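Local coordinates for rhusiopathiae surface protein B (PDB 3V10), which probably binds host collagen as a cell-wall-anchored surface adhesin of Erysipelothrix rhusiopathiae, this chain being its collagen-binding region, at residues Q26-N31 and L117-D122; E275-S280 and N307-A312. All blocks are in the same frame, centred on the assembly; numbering follows the deposited sequence.

Interaction 1 (Q26-N31 and L117-D122); sequences QPIEFN and LKSVYD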
ATOM      1  N   GLN A  26       2.821   4.177  -0.860  1.00 13.90           N
ATOM      2  CA  GLN A  26       1.532   4.399  -0.218  1.00 14.16           C
ATOM      3  C   GLN A  26       0.443   4.486  -1.290  1.00 14.60           C
ATOM      4  O   GLN A  26       0.719   4.796  -2.446  1.00 13.86           O
ATOM      5  CB  GLN A  26       1.558   5.700   0.594  1.00 15.34           C
ATOM      6  CG  GLN A  26       2.727   5.830   1.576  1.00 18.38           C
ATOM      7  CD  GLN A  26       2.627   4.893   2.768  1.00 22.11           C
ATOM      8  OE1 GLN A  26       3.408   5.000   3.725  1.00 22.30           O
ATOM      9  NE2 GLN A  26       1.672   3.972   2.723  1.00 17.25           N
ATOM     10  N   PRO A  27      -0.811   4.203  -0.917  1.00 14.87           N
ATOM     11  CA  PRO A  27      -1.896   4.270  -1.898  1.00 15.70           C
ATOM     12  C   PRO A  27      -2.269   5.709  -2.233  1.00 15.60           C
ATOM     13  O   PRO A  27      -1.989   6.627  -1.458  1.00 17.40           O
ATOM     14  CB  PRO A  27      -3.062   3.573  -1.191  1.00 15.14           C
ATOM     15  CG  PRO A  27      -2.425   2.811  -0.050  1.00 17.45           C
ATOM     16  CD  PRO A  27      -1.302   3.710   0.380  1.00 16.36           C
ATOM     17  N   ILE A  28      -2.884   5.898  -3.397  1.00 13.48           N
ATOM     18  CA  ILE A  28      -3.386   7.206  -3.794  1.00 14.17           C
ATOM     19  C   ILE A  28      -4.881   7.010  -3.569  1.00 14.71           C
ATOM     20  O   ILE A  28      -5.502   6.167  -4.210  1.00 13.93           O
ATOM     21  CB  ILE A  28      -3.092   7.526  -5.275  1.00 14.48           C
ATOM     22  CG1 ILE A  28      -1.584   7.718  -5.461  1.00 12.51           C
ATOM     23  CG2 ILE A  28      -3.815   8.792  -5.692  1.00 13.09           C
ATOM     24  CD1 ILE A  28      -1.149   8.101  -6.860  1.00 15.09           C
ATOM     25  N   GLU A  29      -5.441   7.770  -2.632  1.00 16.12           N
ATOM     26  CA  GLU A  29      -6.845   7.638  -2.263  1.00 17.19           C
ATOM     27  C   GLU A  29      -7.836   8.540  -2.974  1.00 16.56           C
ATOM     28  O   GLU A  29      -7.585   9.727  -3.197  1.00 17.13           O
ATOM     29  CB  GLU A  29      -7.008   7.861  -0.761  1.00 17.51           C
ATOM     30  CG  GLU A  29      -6.172   6.963   0.110  1.00 23.95           C
ATOM     31  CD  GLU A  29      -6.078   7.494   1.523  1.00 26.16           C
ATOM     32  OE1 GLU A  29      -7.136   7.828   2.100  1.00 28.34           O
ATOM     33  OE2 GLU A  29      -4.951   7.581   2.052  1.00 27.37           O
ATOM     34  N   PHE A  30      -8.981   7.957  -3.306  1.00 13.82           N
ATOM     35  CA  PHE A  30     -10.052   8.680  -3.963  1.00 13.91           C
ATOM     36  C   PHE A  30     -11.292   8.543  -3.097  1.00 15.25           C
ATOM     37  O   PHE A  30     -11.663   7.440  -2.702  1.00 14.85           O
ATOM     38  CB  PHE A  30     -10.321   8.095  -5.352  1.00 12.94           C
ATOM     39  CG  PHE A  30      -9.235   8.377  -6.342  1.00 14.35           C
ATOM     40  CD1 PHE A  30      -9.243   9.552  -7.083  1.00 15.21           C
ATOM     41  CD2 PHE A  30      -8.182   7.486  -6.507  1.00 14.83           C
ATOM     42  CE1 PHE A  30      -8.219   9.839  -7.977  1.00 15.85           C
ATOM     43  CE2 PHE A  30      -7.147   7.762  -7.400  1.00 15.18           C
ATOM     44  CZ  PHE A  30      -7.166   8.942  -8.137  1.00 16.75           C
ATOM     45  N   ASN A  31     -11.909   9.672  -2.774  1.00 15.27           N
ATOM     46  CA  ASN A  31     -13.121   9.670  -1.972  1.00 16.26           C
ATOM     47  C   ASN A  31     -14.253  10.185  -2.845  1.00 16.17           C
ATOM     48  O   ASN A  31     -14.127  11.226  -3.490  1.00 18.85           O
ATOM     49  CB  ASN A  31     -12.962  10.569  -0.750  1.00 19.55           C
ATOM     50  CG  ASN A  31     -14.261  10.752  -0.001  1.00 22.59           C
ATOM     51  OD1 ASN A  31     -14.731   9.845   0.686  1.00 25.90           O
ATOM     52  ND2 ASN A  31     -14.862  11.928  -0.145  1.00 25.63           N
ATOM     53  N   LEU A 117     -11.898   4.686  -2.526  1.00 14.02           N
ATOM     54  CA  LEU A 117     -11.095   3.840  -3.401  1.00 13.76           C
ATOM     55  C   LEU A 117      -9.598   4.006  -3.194  1.00 12.76           C
ATOM     56  O   LEU A 117      -9.097   5.117  -3.085  1.00 12.16           O
ATOM     57  CB  LEU A 117     -11.449   4.152  -4.861  1.00 13.78           C
ATOM     58  CG  LEU A 117     -10.653   3.495  -5.990  1.00 16.07           C
ATOM     59  CD1 LEU A 117     -10.896   1.994  -6.013  1.00 15.16           C
ATOM     60  CD2 LEU A 117     -11.086   4.112  -7.316  1.00 16.10           C
ATOM     61  N   LYS A 118      -8.890   2.882  -3.142  1.00 10.17           N
ATOM     62  CA  LYS A 118      -7.446   2.895  -2.968  1.00  8.16           C
ATOM     63  C   LYS A 118      -6.810   2.497  -4.287  1.00  9.46           C
ATOM     64  O   LYS A 118      -7.282   1.571  -4.948  1.00 10.80           O
ATOM     65  CB  LYS A 118      -7.042   1.906  -1.870  1.00  9.77           C
ATOM     66  CG  LYS A 118      -7.726   2.173  -0.540  1.00 11.90           C
ATOM     67  CD  LYS A 118      -7.490   3.610  -0.099  1.00 13.47           C
ATOM     68  CE  LYS A 118      -8.228   3.941   1.186  1.00 15.32           C
ATOM     69  NZ  LYS A 118      -7.672   3.194   2.348  1.00 17.44           N
ATOM     70  N   SER A 119      -5.744   3.189  -4.676  1.00  9.04           N
ATOM     71  CA  SER A 119      -5.078   2.872  -5.932  1.00 10.92           C
ATOM     72  C   SER A 119      -3.564   2.846  -5.798  1.00 12.58           C
ATOM     73  O   SER A 119      -2.999   3.395  -4.852  1.00 13.47           O
ATOM     74  CB  SER A 119      -5.473   3.884  -7.016  1.00 12.30           C
ATOM     75  OG  SER A 119      -4.925   5.162  -6.744  1.00 13.22           O
ATOM     76  N   VAL A 120      -2.918   2.186  -6.748  1.00 12.63           N
ATOM     77  CA  VAL A 120      -1.467   2.088  -6.781  1.00 13.05           C
ATOM     78  C   VAL A 120      -1.042   2.478  -8.189  1.00 13.32           C
ATOM     79  O   VAL A 120      -1.795   2.276  -9.147  1.00 12.41           O
ATOM     80  CB  VAL A 120      -0.995   0.638  -6.474  1.00 15.35           C
ATOM     81  CG1 VAL A 120      -1.681  -0.351  -7.413  1.00 15.54           C
ATOM     82  CG2 VAL A 120       0.509   0.536  -6.617  1.00 17.00           C
ATOM     83  N   TYR A 121       0.140   3.065  -8.330  1.00 12.41           N
ATOM     84  CA  TYR A 121       0.590   3.443  -9.661  1.00 12.86           C
ATOM     85  C   TYR A 121       1.886   2.778 -10.077  1.00 13.76           C
ATOM     86  O   TYR A 121       2.747   2.476  -9.249  1.00 13.45           O
ATOM     87  CB  TYR A 121       0.743   4.968  -9.796  1.00 13.31           C
ATOM     88  CG  TYR A 121       1.891   5.588  -9.030  1.00 12.80           C
ATOM     89  CD1 TYR A 121       1.701   6.104  -7.750  1.00 11.48           C
ATOM     90  CD2 TYR A 121       3.160   5.693  -9.601  1.00 13.92           C
ATOM     91  CE1 TYR A 121       2.741   6.717  -7.056  1.00 13.12           C
ATOM     92  CE2 TYR A 121       4.213   6.303  -8.915  1.00 14.09           C
ATOM     93  CZ  TYR A 121       3.991   6.817  -7.645  1.00 14.09           C
ATOM     94  OH  TYR A 121       4.999   7.469  -6.971  1.00 16.43           O
ATOM     95  N   ASP A 122       1.989   2.527 -11.376  1.00 15.70           N
ATOM     96  CA  ASP A 122       3.176   1.942 -11.971  1.00 18.69           C
ATOM     97  C   ASP A 122       3.800   3.090 -12.748  1.00 18.85           C
ATOM     98  O   ASP A 122       3.094   3.975 -13.220  1.00 19.02           O
ATOM     99  CB  ASP A 122       2.819   0.811 -12.941  1.00 22.24           C
ATOM    100  CG  ASP A 122       2.263  -0.412 -12.238  1.00 26.01           C
ATOM    101  OD1 ASP A 122       2.850  -0.837 -11.217  1.00 28.65           O
ATOM    102  OD2 ASP A 122       1.245  -0.957 -12.718  1.00 30.28           O
TER
HETATM  103  O   HOH W   1       1.033   3.635  -5.322  1.00 19.42           O
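Ile-28, Glu-29 and Phe-30 pair with Ser-119, Lys-118 and Leu-117 on neighbouring antiparallel strands of the immunoglobulin-like N-terminal domain, whose segments approach to 4.8 Å between axes. Ile-28, Phe-30, Leu-117 and Ser-119 share one face of the sheet, Glu-29 and Lys-118 the other. On the first face the CG1 branch of Ile-28, beside its own backbone N, crosses Tyr-121 at about a right angle, its CD1 meeting ring atom CD1 of Tyr-121 at 3.6 Å. Phe-30 and Leu-117 touch near their backbones, CB to CB at 4.1 Å, while Val-15 and Leu-63 touch the Phe-30 side chain. On the second face Glu-29 and Lys-118 lie side by side and point the same way, CG of Glu-29 resting 3.6 Å from CD of Lys-118. Their charged ends do not meet; Lys-118 NZ instead bonds the carbonyl oxygens of Asn-307 and Phe-309. Ser-119 OG sits between its own backbone N and carbonyl carbon (chi1 69°), and from there it donates to Ile-28 O at 2.8 Å; Ser-119 N adds a weak bond to that carbonyl. The same hydroxyl oxygen lies in the plane of the Phe-30 ring, 3.5 Å from edge atom CE2.

Interaction 2 (E275-S280 and N307-A312); sequences ENYKNS and NMFDDA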
ATOM      1  N   GLU A 275      -5.792   3.385  10.597  1.00 19.75           N
ATOM      2  CA  GLU A 275      -5.309   4.318   9.593  1.00 19.34           C
ATOM      3  C   GLU A 275      -3.920   4.013   9.017  1.00 17.21           C
ATOM      4  O   GLU A 275      -3.677   4.237   7.835  1.00 16.94           O
ATOM      5  CB  GLU A 275      -5.351   5.714  10.181  1.00 22.66           C
ATOM      6  CG  GLU A 275      -6.705   6.047  10.794  1.00 28.55           C
ATOM      7  CD  GLU A 275      -7.359   7.281  10.157  1.00 31.83           C
ATOM      8  OE1 GLU A 275      -8.611   7.443  10.206  1.00 34.76           O
ATOM      9  OE2 GLU A 275      -6.608   8.111   9.602  1.00 34.80           O
ATOM     10  N   ASN A 276      -3.017   3.505   9.852  1.00 15.75           N
ATOM     11  CA  ASN A 276      -1.667   3.153   9.394  1.00 14.73           C
ATOM     12  C   ASN A 276      -1.191   1.861  10.055  1.00 13.80           C
ATOM     13  O   ASN A 276      -1.546   1.582  11.196  1.00 13.49           O
ATOM     14  CB  ASN A 276      -0.647   4.257   9.717  1.00 17.67           C
ATOM     15  CG  ASN A 276      -1.075   5.619   9.219  1.00 19.97           C
ATOM     16  OD1 ASN A 276      -1.652   6.409   9.966  1.00 22.87           O
ATOM     17  ND2 ASN A 276      -0.801   5.899   7.954  1.00 18.29           N
ATOM     18  N   TYR A 277      -0.399   1.075   9.332  1.00 11.79           N
ATOM     19  CA  TYR A 277       0.155  -0.171   9.866  1.00 10.77           C
ATOM     20  C   TYR A 277       1.635   0.115  10.038  1.00 10.21           C
ATOM     21  O   TYR A 277       2.373   0.212   9.062  1.00  9.24           O
ATOM     22  CB  TYR A 277      -0.071  -1.320   8.887  1.00  8.54           C
ATOM     23  CG  TYR A 277      -1.538  -1.634   8.707  1.00  9.95           C
ATOM     24  CD1 TYR A 277      -2.261  -2.289   9.706  1.00  9.69           C
ATOM     25  CD2 TYR A 277      -2.222  -1.219   7.566  1.00 12.24           C
ATOM     26  CE1 TYR A 277      -3.632  -2.517   9.575  1.00  9.57           C
ATOM     27  CE2 TYR A 277      -3.586  -1.437   7.427  1.00 14.06           C
ATOM     28  CZ  TYR A 277      -4.287  -2.083   8.427  1.00 12.11           C
ATOM     29  OH  TYR A 277      -5.641  -2.287   8.268  1.00 13.15           O
ATOM     30  N   LYS A 278       2.057   0.259  11.290  1.00 10.94           N
ATOM     31  CA  LYS A 278       3.440   0.609  11.588  1.00 11.67           C
ATOM     32  C   LYS A 278       4.378  -0.536  11.926  1.00 10.82           C
ATOM     33  O   LYS A 278       3.957  -1.646  12.235  1.00 11.28           O
ATOM     34  CB  LYS A 278       3.476   1.607  12.749  1.00 14.13           C
ATOM     35  CG  LYS A 278       2.551   2.801  12.585  1.00 17.16           C
ATOM     36  CD  LYS A 278       2.649   3.739  13.781  1.00 20.07           C
ATOM     37  CE  LYS A 278       1.660   4.891  13.663  1.00 24.23           C
ATOM     38  NZ  LYS A 278       0.255   4.418  13.713  1.00 25.04           N
ATOM     39  N   ASN A 279       5.669  -0.224  11.872  1.00 10.53           N
ATOM     40  CA  ASN A 279       6.721  -1.165  12.206  1.00 13.46           C
ATOM     41  C   ASN A 279       7.896  -0.314  12.667  1.00 14.32           C
ATOM     42  O   ASN A 279       8.292   0.628  11.981  1.00 15.33           O
ATOM     43  CB  ASN A 279       7.123  -1.996  10.989  1.00 16.69           C
ATOM     44  CG  ASN A 279       8.128  -3.073  11.334  1.00 17.10           C
ATOM     45  OD1 ASN A 279       7.934  -3.842  12.274  1.00 18.33           O
ATOM     46  ND2 ASN A 279       9.206  -3.139  10.571  1.00 17.01           N
ATOM     47  N   SER A 280       8.438  -0.632  13.832  1.00 12.93           N
ATOM     48  CA  SER A 280       9.569   0.123  14.347  1.00 12.95           C
ATOM     49  C   SER A 280      10.681  -0.866  14.650  1.00 11.87           C
ATOM     50  O   SER A 280      10.414  -2.030  14.930  1.00 13.83           O
ATOM     51  CB  SER A 280       9.171   0.894  15.609  1.00 14.98           C
ATOM     52  OG  SER A 280       8.806   0.028  16.672  1.00 20.93           O
ATOM     53  N   ASN A 307      -3.318   2.621   5.344  1.00 12.19           N
ATOM     54  CA  ASN A 307      -4.399   1.662   5.121  1.00 12.36           C
ATOM     55  C   ASN A 307      -4.689   1.533   3.632  1.00 11.81           C
ATOM     56  O   ASN A 307      -5.002   2.517   2.959  1.00 14.02           O
ATOM     57  CB  ASN A 307      -5.660   2.105   5.873  1.00 12.28           C
ATOM     58  CG  ASN A 307      -6.780   1.089   5.785  1.00 14.55           C
ATOM     59  OD1 ASN A 307      -7.307   0.826   4.707  1.00 15.03           O
ATOM     60  ND2 ASN A 307      -7.150   0.508   6.923  1.00 15.55           N
ATOM     61  N   MET A 308      -4.601   0.307   3.129  1.00 12.06           N
ATOM     62  CA  MET A 308      -4.808   0.056   1.710  1.00 13.31           C
ATOM     63  C   MET A 308      -6.130  -0.613   1.337  1.00 10.90           C
ATOM     64  O   MET A 308      -6.297  -1.073   0.202  1.00 12.40           O
ATOM     65  CB  MET A 308      -3.625  -0.761   1.167  1.00 14.46           C
ATOM     66  CG  MET A 308      -3.356  -2.120   1.841  1.00 13.96           C
ATOM     67  SD  MET A 308      -2.610  -2.155   3.528  1.00  8.64           S
ATOM     68  CE  MET A 308      -3.664  -3.367   4.227  1.00 12.08           C
ATOM     69  N   PHE A 309      -7.075  -0.644   2.271  1.00  9.97           N
ATOM     70  CA  PHE A 309      -8.376  -1.272   2.023  1.00 10.00           C
ATOM     71  C   PHE A 309      -9.412  -0.341   1.401  1.00  9.81           C
ATOM     72  O   PHE A 309      -9.531   0.823   1.781  1.00  8.91           O
ATOM     73  CB  PHE A 309      -8.954  -1.831   3.330  1.00 12.02           C
ATOM     74  CG  PHE A 309      -8.241  -3.056   3.843  1.00 10.65           C
ATOM     75  CD1 PHE A 309      -8.409  -4.290   3.217  1.00 11.93           C
ATOM     76  CD2 PHE A 309      -7.426  -2.982   4.965  1.00 14.17           C
ATOM     77  CE1 PHE A 309      -7.776  -5.438   3.708  1.00 14.06           C
ATOM     78  CE2 PHE A 309      -6.787  -4.122   5.466  1.00 14.73           C
ATOM     79  CZ  PHE A 309      -6.964  -5.353   4.836  1.00 14.88           C
ATOM     80  N   ASP A 310     -10.165  -0.868   0.442  1.00 10.23           N
ATOM     81  CA  ASP A 310     -11.229  -0.099  -0.187  1.00 10.58           C
ATOM     82  C   ASP A 310     -12.419  -0.243   0.742  1.00 11.86           C
ATOM     83  O   ASP A 310     -12.542  -1.241   1.446  1.00 13.46           O
ATOM     84  CB  ASP A 310     -11.586  -0.686  -1.556  1.00 10.29           C
ATOM     85  CG  ASP A 310     -10.429  -0.644  -2.523  1.00 11.23           C
ATOM     86  OD1 ASP A 310     -10.068   0.471  -2.943  1.00 13.68           O
ATOM     87  OD2 ASP A 310      -9.873  -1.716  -2.854  1.00 13.19           O
ATOM     88  N   ASP A 311     -13.286   0.756   0.770  1.00 12.91           N
ATOM     89  CA  ASP A 311     -14.469   0.664   1.609  1.00 15.52           C
ATOM     90  C   ASP A 311     -15.585   1.455   0.959  1.00 14.54           C
ATOM     91  O   ASP A 311     -15.337   2.338   0.139  1.00 14.59           O
ATOM     92  CB  ASP A 311     -14.179   1.167   3.032  1.00 19.04           C
ATOM     93  CG  ASP A 311     -13.857   2.641   3.086  1.00 21.38           C
ATOM     94  OD1 ASP A 311     -14.754   3.459   2.790  1.00 23.57           O
ATOM     95  OD2 ASP A 311     -12.709   2.984   3.432  1.00 23.68           O
ATOM     96  N   ALA A 312     -16.817   1.111   1.302  1.00 16.30           N
ATOM     97  CA  ALA A 312     -17.977   1.789   0.740  1.00 16.96           C
ATOM     98  C   ALA A 312     -19.182   1.513   1.617  1.00 19.01           C
ATOM     99  O   ALA A 312     -19.250   0.479   2.281  1.00 20.59           O
ATOM    100  CB  ALA A 312     -18.236   1.294  -0.682  1.00 16.90           C
TER
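Glu-275 and Asn-307 bring the two backbones together at a single point: Asn-307 N donates to Glu-275 O at 3.0 Å in a nearly straight bond (167° at the hydrogen), from above the carbonyl plane. From there strand 276-280 and residues 308-312 run apart. Tyr-277 points toward the other segment and carries most of the side-chain contact. Its ring atom CE2 meets the methyl CE of Met-308 at 3.7 Å, and the two side chains cross at about a right angle. The sulfur stands obliquely to the ring, SD 5.1 Å from the Tyr-277 centroid, in a Met-aromatic contact. Phe-309 also crosses Tyr-277 at about a right angle, offering its edge to the phenol: OH of Tyr-277 lies in the plane of the Phe-309 ring, 3.5 Å from CE2. The hydroxyl is hydrogen-bonded to Asp-271 O. In Asn-307, CG stands anti to the backbone N (chi1 -175°) and the amide is turned (chi2 -65°) so that OD1 accepts from Phe-309 N at 2.9 Å, while ND2 bonds the carbonyls of Lys-272 and Leu-274. The OD1 bond makes an Asx turn where the C-terminal extension enters the N-terminal domain's sheet, consistent with the latch of the collagen hug model.

Overall arrangement
Following the chain from the N terminus, interaction 1 closes first: residues between 31 and 117 run out through the N-terminal domain and return, so that strand 112-123 lies against strand 28-35. The chain then builds the second domain before interaction 2 closes a shorter loop, from 275-280 to 307-312, that includes strand 303-306. The loops are in series, neither nested nor crossed. Yet the contacts touch, with centres about 12 Å apart, because strand 311-315 re-enters the first domain's sheet beside strand 112-123. Lys-118 N probably bonds Asp-310 OD1 there, tying the C-terminal extension to strand 112-123 of the first domain. Such interdomain closure is consistent with the Collagen Hug model.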